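Local coordinates for tRNA (cytosine(38)-C(5))-methyltransferase (Schizosaccharomyces pombe, PDB 6FDF), which methylates carbon 5 of cytosine 38 in the anticodon loop of tRNA(Asp), and more weakly of tRNA(Glu), using S-adenosyl-L-methionine as methyl donor, at residues 13-18 against 22-27. Sequence-based numbering, arbitrary orientation.
Sequences VLELYS and GMHYAL. With SAH (S-adenosyl-L-homocysteine), chain E.
Two donors share Glu-15 OE1: the backbone N of His-24 at 3.2 Å and a water at 2.7 Å. The N-H comes from above the carboxylate plane, 56° out of it, and the bond is bent, with 136° at the hydrogen. The same water donates to Ser-18 O and accepts from Met-23 N, so the first turn of helix 22-29 is tied both to strand 11-16 and to the loop that follows it. With CG anti to the backbone N (chi1 -173°) and the chain extended beyond, Glu-15 reaches across to the start of the helix, passing Met-23 CB at 3.5 Å from OE1. Its other oxygen, OE2, bonds Tyr-50 OH, which also meets His-24 ND1. One turn further along the helix, Val-13 CG1 and Leu-27 CD1 meet tip to tip at 4.1 Å. This is the opening of a Rossmann-like beta-alpha-beta unit, whose loop and helix start border S-adenosyl-L-homocysteine: a beta carbon on Gly-22 would run into SAH O. A leucine at Glu-15 would probably leave His-24 N without this acceptor, the water with one partner fewer and Tyr-50 OH with only His-24 ND1. A carboxylate at the helix N-terminus would also be favoured by the helix dipole, consistent with an ionised Glu-15.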
loop_
_atom_site.group_PDB
_atom_site.type_symbol
_atom_site.label_atom_id
_atom_site.label_comp_id
_atom_site.label_asym_id
_atom_site.label_seq_id
_atom_site.Cartn_x
_atom_site.Cartn_y
_atom_site.Cartn_z
ATOM N N VAL A 13 -13.046 -7.402 11.902
ATOM C CA VAL A 13 -12.457 -7.050 10.613
ATOM C C VAL A 13 -11.764 -8.264 10.014
ATOM O O VAL A 13 -11.032 -8.978 10.707
ATOM C CB VAL A 13 -11.459 -5.884 10.753
ATOM C CG1 VAL A 13 -10.924 -5.479 9.378
ATOM C CG2 VAL A 13 -12.108 -4.707 11.454
ATOM N N LEU A 14 -11.981 -8.484 8.718
ATOM C CA LEU A 14 -11.258 -9.497 7.955
ATOM C C LEU A 14 -10.290 -8.778 7.022
ATOM O O LEU A 14 -10.712 -7.955 6.205
ATOM C CB LEU A 14 -12.225 -10.375 7.164
ATOM C CG LEU A 14 -11.618 -11.441 6.252
ATOM C CD1 LEU A 14 -10.863 -12.483 7.076
ATOM C CD2 LEU A 14 -12.706 -12.084 5.407
ATOM N N GLU A 15 -9.006 -9.094 7.135
ATOM C CA GLU A 15 -7.949 -8.358 6.437
ATOM C C GLU A 15 -7.364 -9.277 5.362
ATOM O O GLU A 15 -6.452 -10.060 5.625
ATOM C CB GLU A 15 -6.902 -7.887 7.451
ATOM C CG GLU A 15 -5.816 -6.974 6.923
ATOM C CD GLU A 15 -4.856 -6.547 8.021
ATOM O OE1 GLU A 15 -3.903 -5.795 7.718
ATOM O OE2 GLU A 15 -5.054 -6.962 9.189
ATOM N N LEU A 16 -7.910 -9.183 4.150
ATOM C CA LEU A 16 -7.512 -10.050 3.045
ATOM C C LEU A 16 -6.337 -9.447 2.286
ATOM O O LEU A 16 -6.281 -8.229 2.084
ATOM C CB LEU A 16 -8.688 -10.258 2.091
ATOM C CG LEU A 16 -9.934 -10.897 2.707
ATOM C CD1 LEU A 16 -11.123 -10.783 1.772
ATOM C CD2 LEU A 16 -9.646 -12.350 3.049
ATOM N N TYR A 17 -5.426 -10.311 1.823
ATOM C CA TYR A 17 -4.174 -9.873 1.195
ATOM C C TYR A 17 -3.408 -8.961 2.158
ATOM O O TYR A 17 -3.058 -7.822 1.838
ATOM C CB TYR A 17 -4.416 -9.148 -0.143
ATOM C CG TYR A 17 -5.355 -9.797 -1.152
ATOM C CD1 TYR A 17 -6.724 -9.536 -1.131
ATOM C CD2 TYR A 17 -4.862 -10.617 -2.165
ATOM C CE1 TYR A 17 -7.579 -10.096 -2.070
ATOM C CE2 TYR A 17 -5.715 -11.191 -3.106
ATOM C CZ TYR A 17 -7.070 -10.917 -3.055
ATOM O OH TYR A 17 -7.918 -11.446 -3.994
ATOM N N SER A 18 -3.162 -9.488 3.361
ATOM C CA SER A 18 -2.783 -8.644 4.491
ATOM C C SER A 18 -1.353 -8.118 4.405
ATOM O O SER A 18 -1.060 -7.063 4.979
ATOM C CB SER A 18 -2.957 -9.413 5.796
ATOM O OG SER A 18 -2.524 -10.756 5.660
ATOM N N GLY A 22 -0.436 -3.252 6.615
ATOM C CA GLY A 22 -0.739 -1.840 6.440
ATOM C C GLY A 22 -2.151 -1.484 6.865
ATOM O O GLY A 22 -2.367 -0.459 7.515
ATOM N N MET A 23 -3.134 -2.326 6.507
ATOM C CA MET A 23 -4.524 -2.039 6.871
ATOM C C MET A 23 -4.712 -2.024 8.381
ATOM O O MET A 23 -5.441 -1.179 8.917
ATOM C CB MET A 23 -5.474 -3.063 6.241
ATOM C CG MET A 23 -5.570 -3.054 4.724
ATOM S SD MET A 23 -6.389 -1.559 4.112
ATOM C CE MET A 23 -6.469 -1.934 2.364
ATOM N N HIS A 24 -4.067 -2.957 9.087
ATOM C CA HIS A 24 -4.146 -2.974 10.541
ATOM C C HIS A 24 -3.531 -1.708 11.128
ATOM O O HIS A 24 -4.089 -1.106 12.053
ATOM C CB HIS A 24 -3.452 -4.234 11.065
ATOM C CG HIS A 24 -3.726 -4.544 12.507
ATOM N ND1 HIS A 24 -3.642 -5.825 13.013
ATOM C CD2 HIS A 24 -4.068 -3.751 13.551
ATOM C CE1 HIS A 24 -3.928 -5.809 14.303
ATOM N NE2 HIS A 24 -4.187 -4.562 14.656
ATOM N N TYR A 25 -2.394 -1.270 10.583
ATOM C CA TYR A 25 -1.784 -0.038 11.071
ATOM C C TYR A 25 -2.692 1.157 10.820
ATOM O O TYR A 25 -2.780 2.065 11.656
ATOM C CB TYR A 25 -0.426 0.191 10.414
ATOM C CG TYR A 25 0.697 -0.658 10.970
ATOM C CD1 TYR A 25 1.114 -0.519 12.284
ATOM C CD2 TYR A 25 1.377 -1.559 10.157
ATOM C CE1 TYR A 25 2.158 -1.278 12.790
ATOM C CE2 TYR A 25 2.426 -2.320 10.656
ATOM C CZ TYR A 25 2.808 -2.175 11.969
ATOM O OH TYR A 25 3.841 -2.936 12.468
ATOM N N ALA A 26 -3.380 1.170 9.674
ATOM C CA ALA A 26 -4.287 2.272 9.365
ATOM C C ALA A 26 -5.503 2.257 10.280
ATOM O O ALA A 26 -5.988 3.317 10.694
ATOM C CB ALA A 26 -4.716 2.202 7.897
ATOM N N LEU A 27 -6.001 1.061 10.617
ATOM C CA LEU A 27 -7.086 0.955 11.588
ATOM C C LEU A 27 -6.655 1.490 12.947
ATOM O O LEU A 27 -7.440 2.143 13.645
ATOM C CB LEU A 27 -7.549 -0.500 11.704
ATOM C CG LEU A 27 -8.393 -1.019 10.534
ATOM C CD1 LEU A 27 -8.371 -2.541 10.512
ATOM C CD2 LEU A 27 -9.828 -0.514 10.629
HETATM N N SAH E . -1.926 -4.617 1.575
HETATM C CA SAH E . -0.802 -5.351 2.113
HETATM C CB SAH E . 0.015 -6.025 1.007
HETATM C CG SAH E . -0.841 -6.319 -0.224
HETATM S SD SAH E . 0.124 -6.768 -1.635
HETATM C C SAH E . 0.058 -4.441 2.931
HETATM O O SAH E . -0.328 -3.264 3.106
HETATM O OXT SAH E . 1.112 -4.912 3.410
HETATM C "C5'" SAH E . -0.866 -8.146 -2.096
HETATM C "C4'" SAH E . -0.647 -9.282 -1.097
HETATM O "O4'" SAH E . -1.586 -10.297 -1.401
HETATM C "C3'" SAH E . 0.751 -9.897 -1.167
HETATM O "O3'" SAH E . 1.323 -9.951 0.139
HETATM C "C2'" SAH E . 0.511 -11.331 -1.647
HETATM O "O2'" SAH E . 1.349 -12.273 -0.968
HETATM C "C1'" SAH E . -0.953 -11.559 -1.291
HETATM N N9 SAH E . -1.675 -12.461 -2.213
HETATM C C8 SAH E . -1.667 -12.435 -3.562
HETATM N N7 SAH E . -2.454 -13.418 -4.062
HETATM C C5 SAH E . -2.987 -14.096 -3.027
HETATM C C6 SAH E . -3.902 -15.242 -2.853
HETATM N N6 SAH E . -4.422 -15.882 -3.924
HETATM N N1 SAH E . -4.191 -15.619 -1.585
HETATM C C2 SAH E . -3.679 -14.988 -0.513
HETATM N N3 SAH E . -2.841 -13.938 -0.597
HETATM C C4 SAH E . -2.460 -13.462 -1.811
HETATM O O HOH W 1 -2.964 -5.098 5.290
#